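Local coordinates for 3'-5'-exonuclease (Saccharomyces cerevisiae, PDB 3E2V), which cuts double-stranded DNA as an endonuclease and trims it from the 3' end as a magnesium-binding exonuclease of the TatD family, at residues A[15-20]-A[299-304]; A[251-256]-A[275-280]. All blocks are in the same frame, centred on the assembly; numbering follows the deposited sequence.

How the contacts relate
Contacts 1 and 2 meet at one magnesium ion, Asp303 and His253 each supplying a ligand, and they share the waters around it, three close and one longer at 2.6 Å from the metal. Their centres lie about 9 Å apart, and contact 2 is nested in the long chain excursion that contact 1 closes. Strands 272-276 and 298-300 are neighbours in one sheet, so Val276 N reaches Leu299 O at 2.8 Å, probably as a hydrogen bond. Glu301 of contact 1 supports contact 2 from the second shell, its OE2 standing 2.8 Å from Ser254 N and also accepting from His253 ND1. Neighbouring strand ends thus pool their side chains at the mouth of a beta-barrel.

Contact 1 of 2, residues A[15-20]-A[299-304]; sequences YDIGLN and LLETDA. With MG (magnesium ion), chain E.
Asp16 OD1 is met from opposite faces of the carboxylate plane by Thr302 N (2.9 Å) and Gly18 N, the latter closing an Asx turn. At OD2 the syn lone pair takes the Thr302 hydroxyl, OG1 lying 2.6 Å away, and the two side chains cross at about a right angle. CG of Asp16 is anti to the backbone N (chi1 -172°), which sets it beside the carbonyl carbon. Thr302 OG1 in turn accepts from Ala304 N in an ST turn. The Asn20 amide lies 74° from the plane of the Asp303 carboxylate. Its ND2 sends one in-plane bond to Asp303 OD1 (3.1 Å), arriving above that carboxylate, and another to Ala304 O (3.0 Å), which Asn20 N also reaches. In this TIM barrel of the TatD family, the contact joins the carboxyl ends of the first and last strands, 14-16 and 298-300; a weak bond from Ile17 N to Leu300 O (3.4 Å) and a water between Tyr15 O and Leu300 N close the seam. Asp303 OD1 binds magnesium at 2.2 Å, so the Asn20 amide probably helps to orient this ligand from the second shell. Asn20 OD1 is hydrogen-bonded to Thr58 OG1 and accepts from a metal-bound water. Ile17 CD1 packs on Leu299 CB at 3.9 Å, and Ile17 CG1 lies 3.6 Å from Glu301 CB.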
loop_
_atom_site.group_PDB
_atom_site.type_symbol
_atom_site.label_atom_id
_atom_site.label_comp_id
_atom_site.label_asym_id
_atom_site.label_seq_id
_atom_site.Cartn_x
_atom_site.Cartn_y
_atom_site.Cartn_z
ATOM N N TYR A 15 12.721 3.406 -0.481
ATOM C CA TYR A 15 11.677 3.451 0.524
ATOM C C TYR A 15 10.491 2.717 -0.083
ATOM O O TYR A 15 9.770 3.269 -0.935
ATOM C CB TYR A 15 11.328 4.908 0.809
ATOM C CG TYR A 15 10.571 5.214 2.073
ATOM C CD1 TYR A 15 10.902 6.361 2.787
ATOM C CD2 TYR A 15 9.497 4.431 2.526
ATOM C CE1 TYR A 15 10.225 6.716 3.923
ATOM C CE2 TYR A 15 8.805 4.779 3.715
ATOM C CZ TYR A 15 9.194 5.947 4.382
ATOM O OH TYR A 15 8.584 6.372 5.539
ATOM N N ASP A 16 10.309 1.456 0.327
ATOM C CA ASP A 16 9.252 0.622 -0.260
ATOM C C ASP A 16 7.931 0.981 0.393
ATOM O O ASP A 16 7.734 0.693 1.574
ATOM C CB ASP A 16 9.584 -0.860 -0.037
ATOM C CG ASP A 16 8.650 -1.814 -0.776
ATOM O OD1 ASP A 16 7.570 -1.399 -1.275
ATOM O OD2 ASP A 16 9.017 -3.016 -0.848
ATOM N N ILE A 17 7.032 1.625 -0.350
ATOM C CA ILE A 17 5.747 2.056 0.248
ATOM C C ILE A 17 4.707 0.952 0.273
ATOM O O ILE A 17 3.607 1.173 0.777
ATOM C CB ILE A 17 5.155 3.329 -0.429
ATOM C CG1 ILE A 17 4.646 3.039 -1.841
ATOM C CG2 ILE A 17 6.211 4.431 -0.437
ATOM C CD1 ILE A 17 3.633 4.067 -2.369
ATOM N N GLY A 18 5.076 -0.238 -0.214
ATOM C CA GLY A 18 4.121 -1.333 -0.346
ATOM C C GLY A 18 4.684 -2.673 0.054
ATOM O O GLY A 18 4.852 -3.565 -0.784
ATOM N N LEU A 19 4.969 -2.835 1.337
ATOM C CA LEU A 19 5.491 -4.089 1.809
ATOM C C LEU A 19 4.414 -4.857 2.591
ATOM O O LEU A 19 3.990 -4.433 3.670
ATOM C CB LEU A 19 6.735 -3.833 2.667
ATOM C CG LEU A 19 7.382 -5.055 3.340
ATOM C CD1 LEU A 19 7.677 -6.154 2.327
ATOM C CD2 LEU A 19 8.666 -4.657 4.023
ATOM N N ASN A 20 3.956 -5.986 2.048
ATOM C CA ASN A 20 2.907 -6.747 2.743
ATOM C C ASN A 20 3.537 -7.745 3.697
ATOM O O ASN A 20 3.461 -8.962 3.495
ATOM C CB ASN A 20 2.038 -7.468 1.720
ATOM C CG ASN A 20 1.387 -6.518 0.757
ATOM O OD1 ASN A 20 0.412 -5.845 1.095
ATOM N ND2 ASN A 20 1.923 -6.467 -0.480
ATOM N N LEU A 299 5.937 7.269 -6.787
ATOM C CA LEU A 299 6.545 6.582 -5.647
ATOM C C LEU A 299 6.793 5.132 -6.002
ATOM O O LEU A 299 6.053 4.554 -6.794
ATOM C CB LEU A 299 5.635 6.659 -4.416
ATOM C CG LEU A 299 5.185 8.077 -4.055
ATOM C CD1 LEU A 299 4.253 8.004 -2.863
ATOM C CD2 LEU A 299 6.371 9.017 -3.765
ATOM N N LEU A 300 7.856 4.554 -5.444
ATOM C CA LEU A 300 8.237 3.181 -5.783
ATOM C C LEU A 300 7.814 2.219 -4.683
ATOM O O LEU A 300 7.822 2.558 -3.489
ATOM C CB LEU A 300 9.758 3.100 -5.959
ATOM C CG LEU A 300 10.358 3.944 -7.079
ATOM C CD1 LEU A 300 11.895 3.915 -7.016
ATOM C CD2 LEU A 300 9.868 3.376 -8.393
ATOM N N GLU A 301 7.481 0.996 -5.091
ATOM C CA GLU A 301 7.037 -0.046 -4.167
ATOM C C GLU A 301 7.240 -1.378 -4.826
ATOM O O GLU A 301 7.351 -1.459 -6.062
ATOM C CB GLU A 301 5.554 0.100 -3.793
ATOM C CG GLU A 301 4.707 0.748 -4.879
ATOM C CD GLU A 301 3.222 0.427 -4.735
ATOM O OE1 GLU A 301 2.878 -0.768 -4.665
ATOM O OE2 GLU A 301 2.416 1.369 -4.718
ATOM N N THR A 302 7.306 -2.428 -4.006
ATOM C CA THR A 302 7.387 -3.786 -4.558
ATOM C C THR A 302 6.051 -4.521 -4.548
ATOM O O THR A 302 5.794 -5.379 -5.404
ATOM C CB THR A 302 8.400 -4.701 -3.814
ATOM O OG1 THR A 302 8.036 -4.821 -2.426
ATOM C CG2 THR A 302 9.834 -4.212 -3.983
ATOM N N ASP A 303 5.185 -4.205 -3.579
ATOM C CA ASP A 303 3.986 -5.029 -3.300
ATOM C C ASP A 303 4.368 -6.450 -2.893
ATOM O O ASP A 303 3.528 -7.363 -2.962
ATOM C CB ASP A 303 2.983 -5.024 -4.472
ATOM C CG ASP A 303 1.563 -5.246 -4.007
ATOM O OD1 ASP A 303 1.197 -4.712 -2.929
ATOM O OD2 ASP A 303 0.806 -5.948 -4.721
ATOM N N ALA A 304 5.611 -6.627 -2.436
ATOM C CA ALA A 304 6.066 -7.974 -2.035
ATOM C C ALA A 304 5.053 -8.583 -1.040
ATOM O O ALA A 304 4.552 -7.888 -0.144
ATOM C CB ALA A 304 7.422 -7.895 -1.438
HETATM MG MG MG E . -0.955 -4.130 -2.634
HETATM O O HOH W 1 9.371 5.248 -3.095
HETATM O O HOH W 2 -0.689 -3.985 -0.599
HETATM O O HOH W 3 -1.330 -6.128 -2.287
HETATM O O HOH W 4 -1.546 -4.446 -4.530
HETATM O O HOH W 5 -3.479 -3.631 -2.482
#

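Contact 2 of 2, residues A[251-256]-A[275-280]. With MG (magnesium ion), chain E.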
loop_
_atom_site.group_PDB
_atom_site.type_symbol
_atom_site.label_atom_id
_atom_site.label_comp_id
_atom_site.label_asym_id
_atom_site.label_seq_id
_atom_site.Cartn_x
_atom_site.Cartn_y
_atom_site.Cartn_z
ATOM N N VAL A 251 -2.018 9.014 -1.700
ATOM C CA VAL A 251 -1.155 8.085 -2.421
ATOM C C VAL A 251 -1.986 6.964 -3.004
ATOM O O VAL A 251 -2.638 6.214 -2.262
ATOM C CB VAL A 251 -0.065 7.522 -1.481
ATOM C CG1 VAL A 251 0.770 6.459 -2.195
ATOM C CG2 VAL A 251 0.821 8.659 -0.936
ATOM N N VAL A 252 -1.993 6.875 -4.337
ATOM C CA VAL A 252 -2.705 5.807 -5.015
ATOM C C VAL A 252 -1.742 4.645 -5.256
ATOM O O VAL A 252 -0.940 4.673 -6.197
ATOM C CB VAL A 252 -3.355 6.310 -6.344
ATOM C CG1 VAL A 252 -4.186 5.180 -7.003
ATOM C CG2 VAL A 252 -4.208 7.569 -6.114
ATOM N N HIS A 253 -1.851 3.628 -4.402
ATOM C CA HIS A 253 -0.965 2.446 -4.363
ATOM C C HIS A 253 -1.136 1.576 -5.604
ATOM O O HIS A 253 -2.236 1.459 -6.162
ATOM C CB HIS A 253 -1.268 1.658 -3.037
ATOM C CG HIS A 253 -0.803 0.224 -2.972
ATOM N ND1 HIS A 253 0.512 -0.164 -3.157
ATOM C CD2 HIS A 253 -1.483 -0.908 -2.638
ATOM C CE1 HIS A 253 0.613 -1.475 -2.986
ATOM N NE2 HIS A 253 -0.583 -1.952 -2.680
ATOM N N SER A 254 -0.040 0.971 -6.048
ATOM C CA SER A 254 -0.117 -0.137 -7.007
ATOM C C SER A 254 -0.953 0.194 -8.251
ATOM O O SER A 254 -1.880 -0.537 -8.610
ATOM C CB SER A 254 -0.659 -1.395 -6.302
ATOM O OG SER A 254 -0.440 -2.541 -7.120
ATOM N N PHE A 255 -0.628 1.316 -8.892
ATOM C CA PHE A 255 -1.400 1.782 -10.030
ATOM C C PHE A 255 -1.173 0.952 -11.292
ATOM O O PHE A 255 -0.032 0.784 -11.736
ATOM C CB PHE A 255 -1.064 3.238 -10.336
ATOM C CG PHE A 255 -1.839 3.776 -11.499
ATOM C CD1 PHE A 255 -3.193 4.076 -11.349
ATOM C CD2 PHE A 255 -1.246 3.938 -12.748
ATOM C CE1 PHE A 255 -3.941 4.569 -12.418
ATOM C CE2 PHE A 255 -2.009 4.430 -13.833
ATOM C CZ PHE A 255 -3.345 4.740 -13.655
ATOM N N THR A 256 -2.269 0.474 -11.892
ATOM C CA THR A 256 -2.174 -0.318 -13.132
ATOM C C THR A 256 -3.213 0.117 -14.171
ATOM O O THR A 256 -3.504 -0.629 -15.122
ATOM C CB THR A 256 -2.370 -1.825 -12.862
ATOM O OG1 THR A 256 -3.677 -2.029 -12.330
ATOM C CG2 THR A 256 -1.319 -2.363 -11.879
ATOM N N GLY A 275 1.719 5.253 -6.943
ATOM C CA GLY A 275 2.628 4.155 -6.599
ATOM C C GLY A 275 2.836 3.201 -7.766
ATOM O O GLY A 275 1.874 2.759 -8.411
ATOM N N VAL A 276 4.107 2.888 -8.021
ATOM C CA VAL A 276 4.513 2.054 -9.149
ATOM C C VAL A 276 5.319 0.863 -8.629
ATOM O O VAL A 276 6.335 1.026 -7.954
ATOM C CB VAL A 276 5.365 2.882 -10.132
ATOM C CG1 VAL A 276 5.990 2.009 -11.246
ATOM C CG2 VAL A 276 4.523 3.997 -10.743
ATOM N N ASN A 277 4.824 -0.337 -8.933
ATOM C CA ASN A 277 5.513 -1.572 -8.607
ATOM C C ASN A 277 5.614 -2.439 -9.867
ATOM O O ASN A 277 5.276 -1.993 -10.963
ATOM C CB ASN A 277 4.768 -2.315 -7.485
ATOM C CG ASN A 277 3.319 -2.632 -7.844
ATOM O OD1 ASN A 277 3.013 -3.029 -8.974
ATOM N ND2 ASN A 277 2.428 -2.494 -6.881
ATOM N N GLY A 278 6.054 -3.684 -9.717
ATOM C CA GLY A 278 6.225 -4.551 -10.883
ATOM C C GLY A 278 4.936 -4.795 -11.634
ATOM O O GLY A 278 4.961 -4.948 -12.856
ATOM N N CYS A 279 3.807 -4.830 -10.929
ATOM C CA CYS A 279 2.510 -5.013 -11.596
ATOM C C CYS A 279 2.142 -3.817 -12.493
ATOM O O CYS A 279 1.432 -3.977 -13.494
ATOM C CB CYS A 279 1.396 -5.299 -10.577
ATOM S SG CYS A 279 1.522 -6.911 -9.763
ATOM N N SER A 280 2.634 -2.632 -12.129
ATOM C CA SER A 280 2.448 -1.404 -12.893
ATOM C C SER A 280 3.277 -1.382 -14.177
ATOM O O SER A 280 3.193 -0.399 -14.914
ATOM C CB SER A 280 2.929 -0.205 -12.061
ATOM O OG SER A 280 2.323 -0.192 -10.779
HETATM MG MG MG E . -0.955 -4.130 -2.634
HETATM O O HOH W 4 -1.546 -4.446 -4.530
HETATM O O HOH W 6 0.954 1.480 -14.505
HETATM O O HOH W 3 -1.330 -6.128 -2.287
HETATM O O HOH W 2 -0.689 -3.985 -0.599
HETATM O O HOH W 5 -3.479 -3.631 -2.482
#
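Ser280 OG links both sides of the contact: it donates to Phe255 O at 2.7 Å, from above the carbonyl plane, and accepts from Asn277 N at 3.1 Å. A water bridges Phe255 O and Ser280 O. Nearby, Asn277 ND2 gives a fairly straight bond to Ser254 OG (2.9 Å, 160°), with the hydroxyl oxygen close to the amide plane, and also donates to Glu301 OE1. OD1 of the same amide accepts from Ser280 N in an Asx motif, so both ends of the group are held. An alanine at Asn277 would probably leave Ser254 OG and Glu301 OE1 without this donor and deprive Ser280 N, in the 3-10 segment, of its side-chain acceptor. Ser254 CB sits over the centre of the His253 ring, 3.5 Å above its plane, while His253 ND1 donates to Glu301 and NE2 binds magnesium at 2.2 Å. Gly275 N meets Val252 O (2.8 Å), joining parallel strands 250-252 and 272-276, and Phe255 N meets Gly275 O (2.9 Å), tying in the following loop. With helix 259-268 they form a beta-alpha-beta unit of the TIM barrel, its metal-binding histidine at the carboxyl end of the strand, as in metallo-dependent hydrolases.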